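Lysyl oxidase (Pichia pastoris, PDB 1W7C) is a copper- and topaquinone-containing amine oxidase that probably oxidises primary amines, including lysine side chains of proteins, to aldehydes. Local coordinates at residues I331-S336 with D497-G502; G501-R506 with G641-A646; G308-W313 with F321-F326; I554-S559 with P569-I574. All blocks are in the same frame, centred on the assembly; numbering follows the deposited sequence.

Interaction 1. Residues I331-S336 with D497-G502. With CA (calcium ion), chain D.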
loop_
_atom_site.group_PDB
_atom_site.type_symbol
_atom_site.label_atom_id
_atom_site.label_comp_id
_atom_site.label_asym_id
_atom_site.label_seq_id
_atom_site.Cartn_x
_atom_site.Cartn_y
_atom_site.Cartn_z
ATOM N N ILE A 331 2.376 -3.154 -23.812
ATOM C CA ILE A 331 2.134 -4.085 -22.714
ATOM C C ILE A 331 0.658 -4.279 -22.381
ATOM O O ILE A 331 0.294 -5.337 -21.899
ATOM C CB ILE A 331 2.937 -3.725 -21.460
ATOM C CG1 ILE A 331 2.578 -2.361 -20.896
ATOM C CG2 ILE A 331 4.444 -3.861 -21.705
ATOM C CD1 ILE A 331 2.975 -2.177 -19.470
ATOM N N VAL A 332 -0.168 -3.262 -22.639
ATOM C CA VAL A 332 -1.605 -3.366 -22.314
ATOM C C VAL A 332 -2.392 -2.726 -23.476
ATOM O O VAL A 332 -2.207 -1.556 -23.786
ATOM C CB VAL A 332 -1.953 -2.612 -20.992
ATOM C CG1 VAL A 332 -3.478 -2.585 -20.776
ATOM C CG2 VAL A 332 -1.234 -3.196 -19.810
ATOM N N TYR A 333 -3.278 -3.517 -24.075
ATOM C CA TYR A 333 -4.134 -3.009 -25.129
ATOM C C TYR A 333 -5.195 -2.047 -24.581
ATOM O O TYR A 333 -5.391 -0.963 -25.120
ATOM C CB TYR A 333 -4.775 -4.147 -25.945
ATOM C CG TYR A 333 -5.802 -3.566 -26.928
ATOM C CD1 TYR A 333 -5.385 -2.877 -28.048
ATOM C CD2 TYR A 333 -7.171 -3.681 -26.698
ATOM C CE1 TYR A 333 -6.305 -2.272 -28.896
ATOM C CE2 TYR A 333 -8.098 -3.098 -27.529
ATOM C CZ TYR A 333 -7.651 -2.390 -28.637
ATOM O OH TYR A 333 -8.544 -1.768 -29.456
ATOM N N GLU A 334 -5.851 -2.480 -23.501
ATOM C CA GLU A 334 -6.927 -1.732 -22.856
ATOM C C GLU A 334 -6.809 -1.885 -21.359
ATOM O O GLU A 334 -6.682 -3.014 -20.882
ATOM C CB GLU A 334 -8.287 -2.293 -23.303
ATOM C CG GLU A 334 -9.477 -1.616 -22.625
ATOM C CD GLU A 334 -10.845 -2.128 -23.029
ATOM O OE1 GLU A 334 -11.822 -1.606 -22.457
ATOM O OE2 GLU A 334 -10.953 -3.039 -23.902
ATOM N N LEU A 335 -6.881 -0.748 -20.666
ATOM C CA LEU A 335 -7.009 -0.741 -19.206
ATOM C C LEU A 335 -8.231 0.113 -18.917
ATOM O O LEU A 335 -8.216 1.308 -19.208
ATOM C CB LEU A 335 -5.738 -0.160 -18.551
ATOM C CG LEU A 335 -5.821 0.088 -17.040
ATOM C CD1 LEU A 335 -6.081 -1.204 -16.288
ATOM C CD2 LEU A 335 -4.547 0.715 -16.550
ATOM N N SER A 336 -9.257 -0.446 -18.326
ATOM C CA SER A 336 -10.482 0.336 -18.164
ATOM C C SER A 336 -11.248 -0.127 -16.920
ATOM O O SER A 336 -11.642 -1.283 -16.786
ATOM C CB SER A 336 -11.382 0.210 -19.396
ATOM O OG SER A 336 -11.616 -1.147 -19.707
ATOM N N ASP A 497 -6.324 -5.742 -20.005
ATOM C CA ASP A 497 -6.021 -6.548 -21.174
ATOM C C ASP A 497 -4.530 -6.418 -21.469
ATOM O O ASP A 497 -4.078 -5.769 -22.411
ATOM C CB ASP A 497 -6.902 -6.143 -22.346
ATOM C CG ASP A 497 -6.673 -6.960 -23.564
ATOM O OD1 ASP A 497 -5.980 -8.033 -23.475
ATOM O OD2 ASP A 497 -7.196 -6.599 -24.653
ATOM N N LEU A 498 -3.760 -7.121 -20.650
ATOM C CA LEU A 498 -2.318 -7.277 -20.829
ATOM C C LEU A 498 -2.108 -8.061 -22.118
ATOM O O LEU A 498 -2.776 -9.079 -22.320
ATOM C CB LEU A 498 -1.702 -8.046 -19.625
ATOM C CG LEU A 498 -1.360 -7.146 -18.430
ATOM C CD1 LEU A 498 -1.441 -7.966 -17.126
ATOM C CD2 LEU A 498 0.002 -6.536 -18.583
ATOM N N ASP A 499 -1.126 -7.653 -22.901
ATOM C CA ASP A 499 -0.683 -8.360 -24.100
ATOM C C ASP A 499 0.859 -8.387 -23.982
ATOM O O ASP A 499 1.558 -7.496 -24.496
ATOM C CB ASP A 499 -1.063 -7.609 -25.386
ATOM C CG ASP A 499 -2.508 -7.750 -25.795
ATOM O OD1 ASP A 499 -3.281 -8.563 -25.238
ATOM O OD2 ASP A 499 -2.905 -6.995 -26.753
ATOM N N VAL A 500 1.371 -9.319 -23.207
ATOM C CA VAL A 500 2.791 -9.334 -22.898
ATOM C C VAL A 500 3.572 -10.025 -24.001
ATOM O O VAL A 500 3.404 -11.213 -24.239
ATOM C CB VAL A 500 3.053 -10.032 -21.539
ATOM C CG1 VAL A 500 4.515 -9.940 -21.204
ATOM C CG2 VAL A 500 2.216 -9.382 -20.469
ATOM N N GLY A 501 4.408 -9.268 -24.689
ATOM C CA GLY A 501 5.148 -9.831 -25.801
ATOM C C GLY A 501 4.212 -10.433 -26.821
ATOM O O GLY A 501 4.379 -11.614 -27.192
ATOM N N GLY A 502 3.222 -9.616 -27.211
ATOM C CA GLY A 502 2.169 -9.954 -28.154
ATOM C C GLY A 502 0.863 -10.360 -27.500
ATOM O O GLY A 502 0.758 -10.390 -26.270
HETATM CA CA CA D . -4.514 -9.753 -23.744
HETATM O O HOH W 1 -9.755 -5.435 -24.832
HETATM O O HOH W 2 -2.940 -11.587 -23.929
#
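A calcium site is built at the end of strand 488-498, where D497, L498 and D499 run antiparallel to V332 and Y333. D497 OD1 and D499 OD1 bind the calcium ion, the former at 2.3 Å, and L498 O joins them at 2.4 Å. D643 OD1, I644 O and a water complete six ligands. The second carboxylate oxygens turn to Y333: D497 OD2 lies at the ring edge, 3.6 Å from Y333 CD2, while D499 OD2 meets Y333 CB. Both OD2 atoms also form salt bridges with K65, which probably offsets part of the negative charge around the metal. One water donates to D497 OD2 and to E334 OE2, each at 2.8 Å, and E334 OE2 has a salt bridge to K495.

Three backbone hydrogen bonds join the segments. D499 N bonds to I331 O at 2.9 Å, with a nearly straight N-H...O angle of 170°; Y333 N reaches D497 O, and D497 N reaches E334 O. I331 and V332 together face I324 in a classic beta bulge. V332 CG1, anti to the backbone N (173°), lies 3.6 Å from D497 O, and V332 CG2 meets L498 CD2 at 3.8 Å. An alanine here would probably leave L498 CD2 without its methyl partner and open a gap beside D497 O. L498 also touches Y572 and I574 of strand 569-576.

Interaction 2. Residues G501-R506 with G641-A646. With CA (calcium ion), chain D.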
loop_
_atom_site.group_PDB
_atom_site.type_symbol
_atom_site.label_atom_id
_atom_site.label_comp_id
_atom_site.label_asym_id
_atom_site.label_seq_id
_atom_site.Cartn_x
_atom_site.Cartn_y
_atom_site.Cartn_z
ATOM N N GLY A 501 4.408 -9.268 -24.689
ATOM C CA GLY A 501 5.148 -9.831 -25.801
ATOM C C GLY A 501 4.212 -10.433 -26.821
ATOM O O GLY A 501 4.379 -11.614 -27.192
ATOM N N GLY A 502 3.222 -9.616 -27.211
ATOM C CA GLY A 502 2.169 -9.954 -28.154
ATOM C C GLY A 502 0.863 -10.360 -27.500
ATOM O O GLY A 502 0.758 -10.390 -26.270
ATOM N N THR A 503 -0.155 -10.631 -28.301
ATOM C CA THR A 503 -1.423 -11.074 -27.738
ATOM C C THR A 503 -1.417 -12.472 -27.172
ATOM O O THR A 503 -2.145 -12.778 -26.200
ATOM C CB THR A 503 -2.572 -10.976 -28.769
ATOM O OG1 THR A 503 -2.256 -11.760 -29.944
ATOM C CG2 THR A 503 -2.856 -9.558 -29.203
ATOM N N LYS A 504 -0.674 -13.378 -27.800
ATOM C CA LYS A 504 -0.741 -14.788 -27.443
ATOM C C LYS A 504 0.058 -14.992 -26.158
ATOM O O LYS A 504 1.297 -14.872 -26.166
ATOM C CB LYS A 504 -0.202 -15.698 -28.573
ATOM C CG LYS A 504 -0.413 -17.149 -28.318
ATOM C CD LYS A 504 0.213 -18.089 -29.380
ATOM C CE LYS A 504 -0.059 -19.576 -29.084
ATOM N NZ LYS A 504 0.489 -20.444 -30.160
ATOM N N ASN A 505 -0.661 -15.299 -25.076
ATOM C CA ASN A 505 -0.102 -15.324 -23.746
ATOM C C ASN A 505 -0.512 -16.600 -23.004
ATOM O O ASN A 505 -1.289 -17.418 -23.490
ATOM C CB ASN A 505 -0.582 -14.089 -22.925
ATOM C CG ASN A 505 -0.018 -12.734 -23.367
ATOM O OD1 ASN A 505 -0.440 -11.720 -22.801
ATOM N ND2 ASN A 505 0.944 -12.690 -24.307
ATOM N N ARG A 506 0.090 -16.773 -21.818
ATOM C CA ARG A 506 -0.270 -17.823 -20.863
ATOM C C ARG A 506 -0.344 -17.137 -19.516
ATOM O O ARG A 506 0.321 -16.134 -19.299
ATOM C CB ARG A 506 0.824 -18.861 -20.797
ATOM C CG ARG A 506 0.884 -19.765 -21.876
ATOM C CD ARG A 506 1.633 -21.086 -21.495
ATOM N NE ARG A 506 1.767 -21.830 -22.708
ATOM C CZ ARG A 506 2.623 -21.543 -23.672
ATOM N NH1 ARG A 506 3.573 -20.677 -23.486
ATOM N NH2 ARG A 506 2.595 -22.276 -24.775
ATOM N N GLY A 641 -1.960 -20.256 -24.365
ATOM C CA GLY A 641 -1.519 -19.676 -25.637
ATOM C C GLY A 641 -2.694 -18.998 -26.329
ATOM O O GLY A 641 -3.162 -19.428 -27.381
ATOM N N GLU A 642 -3.209 -17.968 -25.685
ATOM C CA GLU A 642 -4.403 -17.275 -26.100
ATOM C C GLU A 642 -4.279 -15.817 -25.693
ATOM O O GLU A 642 -3.460 -15.479 -24.851
ATOM C CB GLU A 642 -5.645 -17.910 -25.473
ATOM C CG GLU A 642 -5.924 -19.339 -25.920
ATOM C CD GLU A 642 -6.260 -19.514 -27.395
ATOM O OE1 GLU A 642 -6.695 -18.566 -28.069
ATOM O OE2 GLU A 642 -6.095 -20.640 -27.887
ATOM N N ASP A 643 -5.123 -14.969 -26.262
ATOM C CA ASP A 643 -5.222 -13.575 -25.806
ATOM C C ASP A 643 -6.053 -13.574 -24.530
ATOM O O ASP A 643 -7.236 -13.958 -24.539
ATOM C CB ASP A 643 -5.887 -12.761 -26.891
ATOM C CG ASP A 643 -5.911 -11.304 -26.593
ATOM O OD1 ASP A 643 -5.579 -10.908 -25.455
ATOM O OD2 ASP A 643 -6.231 -10.473 -27.496
ATOM N N ILE A 644 -5.404 -13.227 -23.424
ATOM C CA ILE A 644 -5.984 -13.281 -22.096
ATOM C C ILE A 644 -6.318 -11.857 -21.669
ATOM O O ILE A 644 -5.607 -10.879 -21.981
ATOM C CB ILE A 644 -4.970 -13.932 -21.111
ATOM C CG1 ILE A 644 -4.675 -15.372 -21.539
ATOM C CG2 ILE A 644 -5.501 -13.893 -19.667
ATOM C CD1 ILE A 644 -3.578 -16.049 -20.773
ATOM N N VAL A 645 -7.422 -11.759 -20.932
ATOM C CA VAL A 645 -7.806 -10.541 -20.227
ATOM C C VAL A 645 -7.907 -10.897 -18.728
ATOM O O VAL A 645 -8.470 -11.940 -18.363
ATOM C CB VAL A 645 -9.206 -10.037 -20.690
ATOM C CG1 VAL A 645 -9.653 -8.816 -19.918
ATOM C CG2 VAL A 645 -9.217 -9.810 -22.174
ATOM N N ALA A 646 -7.310 -10.042 -17.885
ATOM C CA ALA A 646 -7.485 -10.164 -16.443
ATOM C C ALA A 646 -8.499 -9.117 -16.007
ATOM O O ALA A 646 -8.383 -7.970 -16.305
ATOM C CB ALA A 646 -6.173 -9.976 -15.702
HETATM CA CA CA D . -4.514 -9.753 -23.744
HETATM O O HOH W 2 -2.940 -11.587 -23.929
#
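N505 pairs with E642, and the hydrogen bonds of this pair carry the contact. N505 N bonds to E642 O at 2.8 Å, and E642 N bonds back to N505 O at 3.0 Å with an angle of 159°. A weak, bent bond from G641 N shares that acceptor, because G641 and E642 both face N505 in a G1 beta bulge; G641 takes the positive phi (92°) that suits glycine at the first bulge position.

Metal and water bonds form a second group. D643 OD1 binds the calcium ion at 2.3 Å, and I644 O binds it too. The coordinated water donates to T503 O at 2.7 Å and weakly to N505 OD1, and accepts from I644 N; the metal, two good hydrogen bonds and one weak one probably hold its orientation. N505 OD1 also accepts from V500 N. D643 OD2 forms a salt bridge with K65.

Van der Waals contacts make a third group. The extended K504 chain passes G641, with K504 CE 3.5 Å from G641 O. I644 CD1 reaches the backbone of R506, 3.6 Å from R506 C. D643 CG, anti to the backbone N (-174°), comes within 4.0 Å of T503 CB.

Strand 504-518 is flanked here by strands 642-654 and 553-559, with R506 bonded to E558 through the backbone. Further along, strand 642-654 pairs with 488-498 through A646 and V496 and with 602-606 through V645 and T605, while T503 packs on K65 and L69 of helix 65-73.

Interaction 3. Residues G308-W313 with F321-F326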
loop_
_atom_site.group_PDB
_atom_site.type_symbol
_atom_site.label_atom_id
_atom_site.label_comp_id
_atom_site.label_asym_id
_atom_site.label_seq_id
_atom_site.Cartn_x
_atom_site.Cartn_y
_atom_site.Cartn_z
ATOM N N GLY A 308 4.032 5.500 -23.436
ATOM C CA GLY A 308 3.060 6.152 -24.282
ATOM C C GLY A 308 1.692 5.515 -24.086
ATOM O O GLY A 308 1.600 4.318 -23.785
ATOM N N PHE A 309 0.631 6.292 -24.287
ATOM C CA PHE A 309 -0.740 5.779 -24.211
ATOM C C PHE A 309 -1.727 6.825 -24.701
ATOM O O PHE A 309 -1.409 8.002 -24.719
ATOM C CB PHE A 309 -1.136 5.298 -22.792
ATOM C CG PHE A 309 -0.983 6.335 -21.715
ATOM C CD1 PHE A 309 0.177 6.378 -20.958
ATOM C CD2 PHE A 309 -1.952 7.321 -21.497
ATOM C CE1 PHE A 309 0.355 7.359 -19.982
ATOM C CE2 PHE A 309 -1.783 8.298 -20.504
ATOM C CZ PHE A 309 -0.628 8.315 -19.763
ATOM N N TYR A 310 -2.916 6.362 -25.044
ATOM C CA TYR A 310 -4.046 7.212 -25.351
ATOM C C TYR A 310 -5.057 7.112 -24.245
ATOM O O TYR A 310 -5.236 6.054 -23.639
ATOM C CB TYR A 310 -4.731 6.770 -26.651
ATOM C CG TYR A 310 -3.849 6.745 -27.872
ATOM C CD1 TYR A 310 -3.058 5.643 -28.149
ATOM C CD2 TYR A 310 -3.875 7.765 -28.805
ATOM C CE1 TYR A 310 -2.251 5.606 -29.287
ATOM C CE2 TYR A 310 -3.067 7.725 -29.948
ATOM C CZ TYR A 310 -2.283 6.632 -30.183
ATOM O OH TYR A 310 -1.485 6.604 -31.312
ATOM N N THR A 311 -5.768 8.212 -24.001
ATOM C CA THR A 311 -6.905 8.179 -23.080
ATOM C C THR A 311 -8.227 8.343 -23.836
ATOM O O THR A 311 -8.287 8.857 -24.946
ATOM C CB THR A 311 -6.845 9.299 -22.015
ATOM O OG1 THR A 311 -6.988 10.548 -22.672
ATOM C CG2 THR A 311 -5.518 9.294 -21.237
ATOM N N SER A 312 -9.264 7.820 -23.229
ATOM C CA SER A 312 -10.624 7.926 -23.708
ATOM C C SER A 312 -11.525 8.152 -22.523
ATOM O O SER A 312 -11.207 7.748 -21.414
ATOM C CB SER A 312 -11.025 6.641 -24.457
ATOM O OG SER A 312 -12.345 6.763 -24.942
ATOM N N TRP A 313 -12.682 8.763 -22.774
ATOM C CA TRP A 313 -13.631 9.104 -21.712
ATOM C C TRP A 313 -15.031 8.659 -22.071
ATOM O O TRP A 313 -15.505 8.913 -23.194
ATOM C CB TRP A 313 -13.625 10.631 -21.522
ATOM C CG TRP A 313 -14.375 11.048 -20.300
ATOM C CD1 TRP A 313 -15.719 11.347 -20.208
ATOM C CD2 TRP A 313 -13.832 11.237 -18.995
ATOM N NE1 TRP A 313 -16.031 11.696 -18.915
ATOM C CE2 TRP A 313 -14.890 11.630 -18.152
ATOM C CE3 TRP A 313 -12.540 11.128 -18.447
ATOM C CZ2 TRP A 313 -14.700 11.923 -16.809
ATOM C CZ3 TRP A 313 -12.352 11.442 -17.104
ATOM C CH2 TRP A 313 -13.426 11.814 -16.302
ATOM N N PHE A 321 -7.678 3.741 -20.774
ATOM C CA PHE A 321 -6.372 3.833 -21.410
ATOM C C PHE A 321 -6.270 2.777 -22.504
ATOM O O PHE A 321 -6.629 1.615 -22.271
ATOM C CB PHE A 321 -5.261 3.591 -20.393
ATOM C CG PHE A 321 -5.239 4.587 -19.276
ATOM C CD1 PHE A 321 -6.020 4.373 -18.147
ATOM C CD2 PHE A 321 -4.466 5.713 -19.343
ATOM C CE1 PHE A 321 -6.042 5.306 -17.134
ATOM C CE2 PHE A 321 -4.466 6.653 -18.321
ATOM C CZ PHE A 321 -5.231 6.447 -17.216
ATOM N N TYR A 322 -5.685 3.167 -23.643
ATOM C CA TYR A 322 -5.496 2.250 -24.751
ATOM C C TYR A 322 -4.068 2.331 -25.253
ATOM O O TYR A 322 -3.412 3.394 -25.231
ATOM C CB TYR A 322 -6.495 2.545 -25.890
ATOM C CG TYR A 322 -7.892 2.141 -25.563
ATOM C CD1 TYR A 322 -8.785 3.032 -24.977
ATOM C CD2 TYR A 322 -8.328 0.862 -25.805
ATOM C CE1 TYR A 322 -10.092 2.605 -24.619
ATOM C CE2 TYR A 322 -9.594 0.454 -25.482
ATOM C CZ TYR A 322 -10.476 1.332 -24.909
ATOM O OH TYR A 322 -11.747 0.881 -24.616
ATOM N N ASP A 323 -3.597 1.183 -25.753
ATOM C CA ASP A 323 -2.259 1.121 -26.378
ATOM C C ASP A 323 -1.159 1.606 -25.455
ATOM O O ASP A 323 -0.361 2.467 -25.805
ATOM C CB ASP A 323 -2.250 1.880 -27.721
ATOM C CG ASP A 323 -1.116 1.466 -28.609
ATOM O OD1 ASP A 323 -0.644 2.329 -29.396
ATOM O OD2 ASP A 323 -0.667 0.297 -28.570
ATOM N N ILE A 324 -1.123 1.067 -24.252
ATOM C CA ILE A 324 -0.104 1.433 -23.283
ATOM C C ILE A 324 1.194 0.760 -23.681
ATOM O O ILE A 324 1.278 -0.468 -23.706
ATOM C CB ILE A 324 -0.450 1.040 -21.834
ATOM C CG1 ILE A 324 -1.787 1.639 -21.419
ATOM C CG2 ILE A 324 0.678 1.535 -20.909
ATOM C CD1 ILE A 324 -2.236 1.281 -20.028
ATOM N N THR A 325 2.174 1.574 -24.036
ATOM C CA THR A 325 3.482 1.097 -24.448
ATOM C C THR A 325 4.582 1.537 -23.503
ATOM O O THR A 325 4.500 2.606 -22.898
ATOM C CB THR A 325 3.829 1.617 -25.871
ATOM O OG1 THR A 325 4.027 3.032 -25.848
ATOM C CG2 THR A 325 2.702 1.236 -26.850
ATOM N N PHE A 326 5.616 0.718 -23.399
ATOM C CA PHE A 326 6.817 1.073 -22.640
ATOM C C PHE A 326 8.018 0.654 -23.480
ATOM O O PHE A 326 8.066 -0.473 -23.995
ATOM C CB PHE A 326 6.833 0.421 -21.253
ATOM C CG PHE A 326 8.043 0.783 -20.453
ATOM C CD1 PHE A 326 9.026 -0.140 -20.165
ATOM C CD2 PHE A 326 8.195 2.069 -20.000
ATOM C CE1 PHE A 326 10.169 0.235 -19.433
ATOM C CE2 PHE A 326 9.318 2.436 -19.273
ATOM C CZ PHE A 326 10.307 1.507 -18.981
HETATM O O HOH W 3 -0.301 4.101 -31.556
#
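F309 and F321 form the tight part of this hairpin contact, an offset edge-to-face pair in which the edge of F321 is turned toward the face of F309. The ring centroids are 5.4 Å apart, with planes at 75°, and F309 CD2 lies 3.7 Å from F321 CD2. F309 CG sits between the backbone N and carbonyl carbon (chi1 56°), and the ring beyond it runs beside that of F321, while F309 CB touches I324 CG1. An alanine here would probably open a gap beside F321, whose edge would lose the ring it leans on.

On the face of Y310 the contact is more polar and holds a water, and only T325 is partly exposed. The Y310 ring and D323 carboxylate lie side by side and nearly coplanar, D323 OD1 standing 3.7 Å from Y310 CE1 at the ring edge, and the water bridges Y310 OH and D323 OD1. D323 OD2 has a salt bridge to R330. T325 N bonds to G308 O at 2.8 Å; Y310 and Y322 exchange two backbone bonds, and the register shifts by one between these pairs in a beta bulge.

Strand 301-304 lies beyond F309, through F302, and E300 just before it bonds T311; strand 329-344 lies beyond F321 and D323, while F309 and F321 both pack on V429 of strand 418-433.

Interaction 4. Residues I554-S559 with P569-I574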
loop_
_atom_site.group_PDB
_atom_site.type_symbol
_atom_site.label_atom_id
_atom_site.label_comp_id
_atom_site.label_asym_id
_atom_site.label_seq_id
_atom_site.Cartn_x
_atom_site.Cartn_y
_atom_site.Cartn_z
ATOM N N ILE A 554 2.933 -15.963 -6.793
ATOM C CA ILE A 554 3.131 -14.840 -7.742
ATOM C C ILE A 554 2.354 -15.162 -9.004
ATOM O O ILE A 554 2.554 -16.222 -9.592
ATOM C CB ILE A 554 4.653 -14.666 -8.083
ATOM C CG1 ILE A 554 5.418 -14.194 -6.831
ATOM C CG2 ILE A 554 4.877 -13.747 -9.295
ATOM C CD1 ILE A 554 6.945 -14.233 -6.987
ATOM N N LEU A 555 1.483 -14.242 -9.409
ATOM C CA LEU A 555 0.623 -14.404 -10.603
ATOM C C LEU A 555 1.228 -13.645 -11.784
ATOM O O LEU A 555 1.501 -12.445 -11.712
ATOM C CB LEU A 555 -0.778 -13.859 -10.362
ATOM C CG LEU A 555 -1.758 -13.931 -11.540
ATOM C CD1 LEU A 555 -2.061 -15.316 -11.920
ATOM C CD2 LEU A 555 -3.040 -13.176 -11.196
ATOM N N LEU A 556 1.390 -14.357 -12.893
ATOM C CA LEU A 556 1.995 -13.832 -14.094
ATOM C C LEU A 556 1.081 -13.929 -15.304
ATOM O O LEU A 556 0.396 -14.940 -15.491
ATOM C CB LEU A 556 3.307 -14.564 -14.438
ATOM C CG LEU A 556 4.419 -14.622 -13.405
ATOM C CD1 LEU A 556 5.578 -15.445 -13.914
ATOM C CD2 LEU A 556 4.839 -13.225 -12.958
ATOM N N ILE A 557 1.176 -12.923 -16.173
ATOM C CA ILE A 557 0.816 -13.052 -17.556
ATOM C C ILE A 557 2.108 -13.113 -18.360
ATOM O O ILE A 557 2.894 -12.178 -18.361
ATOM C CB ILE A 557 -0.081 -11.916 -18.032
ATOM C CG1 ILE A 557 -1.342 -11.784 -17.149
ATOM C CG2 ILE A 557 -0.428 -12.090 -19.520
ATOM C CD1 ILE A 557 -2.249 -12.961 -17.073
ATOM N N GLU A 558 2.316 -14.256 -19.014
ATOM C CA GLU A 558 3.530 -14.541 -19.781
ATOM C C GLU A 558 3.259 -14.475 -21.280
ATOM O O GLU A 558 2.186 -14.842 -21.750
ATOM C CB GLU A 558 3.990 -15.997 -19.510
ATOM C CG GLU A 558 4.332 -16.318 -18.067
ATOM C CD GLU A 558 4.780 -17.755 -17.893
ATOM O OE1 GLU A 558 4.756 -18.563 -18.884
ATOM O OE2 GLU A 558 5.128 -18.152 -16.729
ATOM N N SER A 559 4.254 -14.034 -22.034
ATOM C CA SER A 559 4.244 -14.290 -23.472
ATOM C C SER A 559 4.217 -15.805 -23.694
ATOM O O SER A 559 4.950 -16.529 -23.039
ATOM C CB SER A 559 5.490 -13.739 -24.095
ATOM O OG SER A 559 5.469 -13.977 -25.500
ATOM N N PRO A 569 10.094 -16.997 -19.936
ATOM C CA PRO A 569 9.023 -16.263 -20.606
ATOM C C PRO A 569 8.984 -14.790 -20.181
ATOM O O PRO A 569 9.035 -14.466 -18.985
ATOM C CB PRO A 569 7.769 -16.993 -20.147
ATOM C CG PRO A 569 8.198 -18.423 -19.863
ATOM C CD PRO A 569 9.597 -18.209 -19.262
ATOM N N ARG A 570 8.873 -13.893 -21.137
ATOM C CA ARG A 570 8.673 -12.491 -20.802
ATOM C C ARG A 570 7.330 -12.385 -20.088
ATOM O O ARG A 570 6.341 -12.938 -20.545
ATOM C CB ARG A 570 8.628 -11.655 -22.073
ATOM C CG ARG A 570 9.919 -11.658 -22.860
ATOM C CD ARG A 570 9.899 -10.742 -24.024
ATOM N NE ARG A 570 10.059 -9.385 -23.574
ATOM C CZ ARG A 570 9.857 -8.319 -24.340
ATOM N NH1 ARG A 570 9.429 -8.442 -25.585
ATOM N NH2 ARG A 570 10.107 -7.138 -23.864
ATOM N N ALA A 571 7.287 -11.680 -18.946
ATOM C CA ALA A 571 6.053 -11.670 -18.153
ATOM C C ALA A 571 5.839 -10.347 -17.450
ATOM O O ALA A 571 6.755 -9.556 -17.275
ATOM C CB ALA A 571 6.068 -12.812 -17.143
ATOM N N TYR A 572 4.589 -10.126 -17.060
ATOM C CA TYR A 572 4.213 -9.094 -16.107
ATOM C C TYR A 572 3.534 -9.776 -14.938
ATOM O O TYR A 572 2.729 -10.701 -15.105
ATOM C CB TYR A 572 3.304 -7.997 -16.728
ATOM C CG TYR A 572 4.046 -6.743 -17.124
ATOM C CD1 TYR A 572 4.901 -6.721 -18.222
ATOM C CD2 TYR A 572 3.920 -5.572 -16.386
ATOM C CE1 TYR A 572 5.611 -5.589 -18.539
ATOM C CE2 TYR A 572 4.615 -4.415 -16.720
ATOM C CZ TYR A 572 5.479 -4.412 -17.800
ATOM O OH TYR A 572 6.194 -3.310 -18.166
ATOM N N ASN A 573 3.898 -9.305 -13.747
ATOM C CA ASN A 573 3.307 -9.785 -12.493
ATOM C C ASN A 573 2.193 -8.839 -12.097
ATOM O O ASN A 573 2.421 -7.641 -12.005
ATOM C CB ASN A 573 4.447 -9.853 -11.452
ATOM C CG ASN A 573 4.021 -10.051 -10.011
ATOM O OD1 ASN A 573 4.737 -9.551 -9.120
ATOM N ND2 ASN A 573 2.989 -10.800 -9.752
ATOM N N ILE A 574 1.017 -9.430 -11.872
ATOM C CA ILE A 574 -0.124 -8.711 -11.281
ATOM C C ILE A 574 0.005 -8.882 -9.772
ATOM O O ILE A 574 -0.217 -9.985 -9.251
ATOM C CB ILE A 574 -1.470 -9.258 -11.766
ATOM C CG1 ILE A 574 -1.538 -9.290 -13.300
ATOM C CG2 ILE A 574 -2.592 -8.416 -11.174
ATOM C CD1 ILE A 574 -2.822 -9.910 -13.841
HETATM O O HOH W 4 1.025 -11.878 -7.737
#
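P569 lies alongside E558, the two side chains pointing the same way, with P569 CG 3.6 Å from E558 OE1. That carboxylate has polar partners of its own, a salt bridge to R534 and a hydrogen bond to S508. R570 accepts at O from S559 N at 2.8 Å, while its guanidinium leads away to Y680, E562 and E329. A571 CB then packs on E558 CG at 4.0 Å and on L556 CD1, on the sheet face that also carries N573. Y572 and I557 exchange two backbone bonds, I557 N to Y572 O measuring 2.9 Å; the phenol hydrogen-bonds to G450 O.

N573 adds a side-chain bond. Its CG is anti to the backbone N (168°), and from there the amide is turned so that ND2 bonds to L555 O at 3.0 Å, angle 163°. A water accepts from N573 ND2 and L555 N and donates to I574 O. N573 CB also meets L556 CD2 at 3.7 Å. I574 N donates to L555 O as well, and I574 CD1 touches I557 CG1 at 4.1 Å.

L555 O is therefore gripped by two donors arriving from opposite faces of its carbonyl plane, which satisfies a buried carbonyl and, with the water, probably restrains the rotation of the N573 amide.

Interactions 1 and 2 are two halves of one calcium site: their centres are 8 Å apart, and D499 OD1 and D643 OD1 are neighbouring ligands 3.3 Å apart. The same two strands carry copper ligands, H488 and H490 on strand 488-498 and H654 on strand 642-654, so the calcium site is joined to the active site through the backbone. Interaction 4 lies about 10 Å from interaction 2 between centres, with a backbone hydrogen bond from E558 N to R506 O, 2.8 Å, and it meets interaction 1 where S559 OG stands 3.1 Å from G501 O. Strand 318-326 of interaction 3 pairs with strand 329-344 of interaction 1, L335 N to F321 O measuring 2.9 Å, but interaction 3 touches neither interaction 2 nor interaction 4.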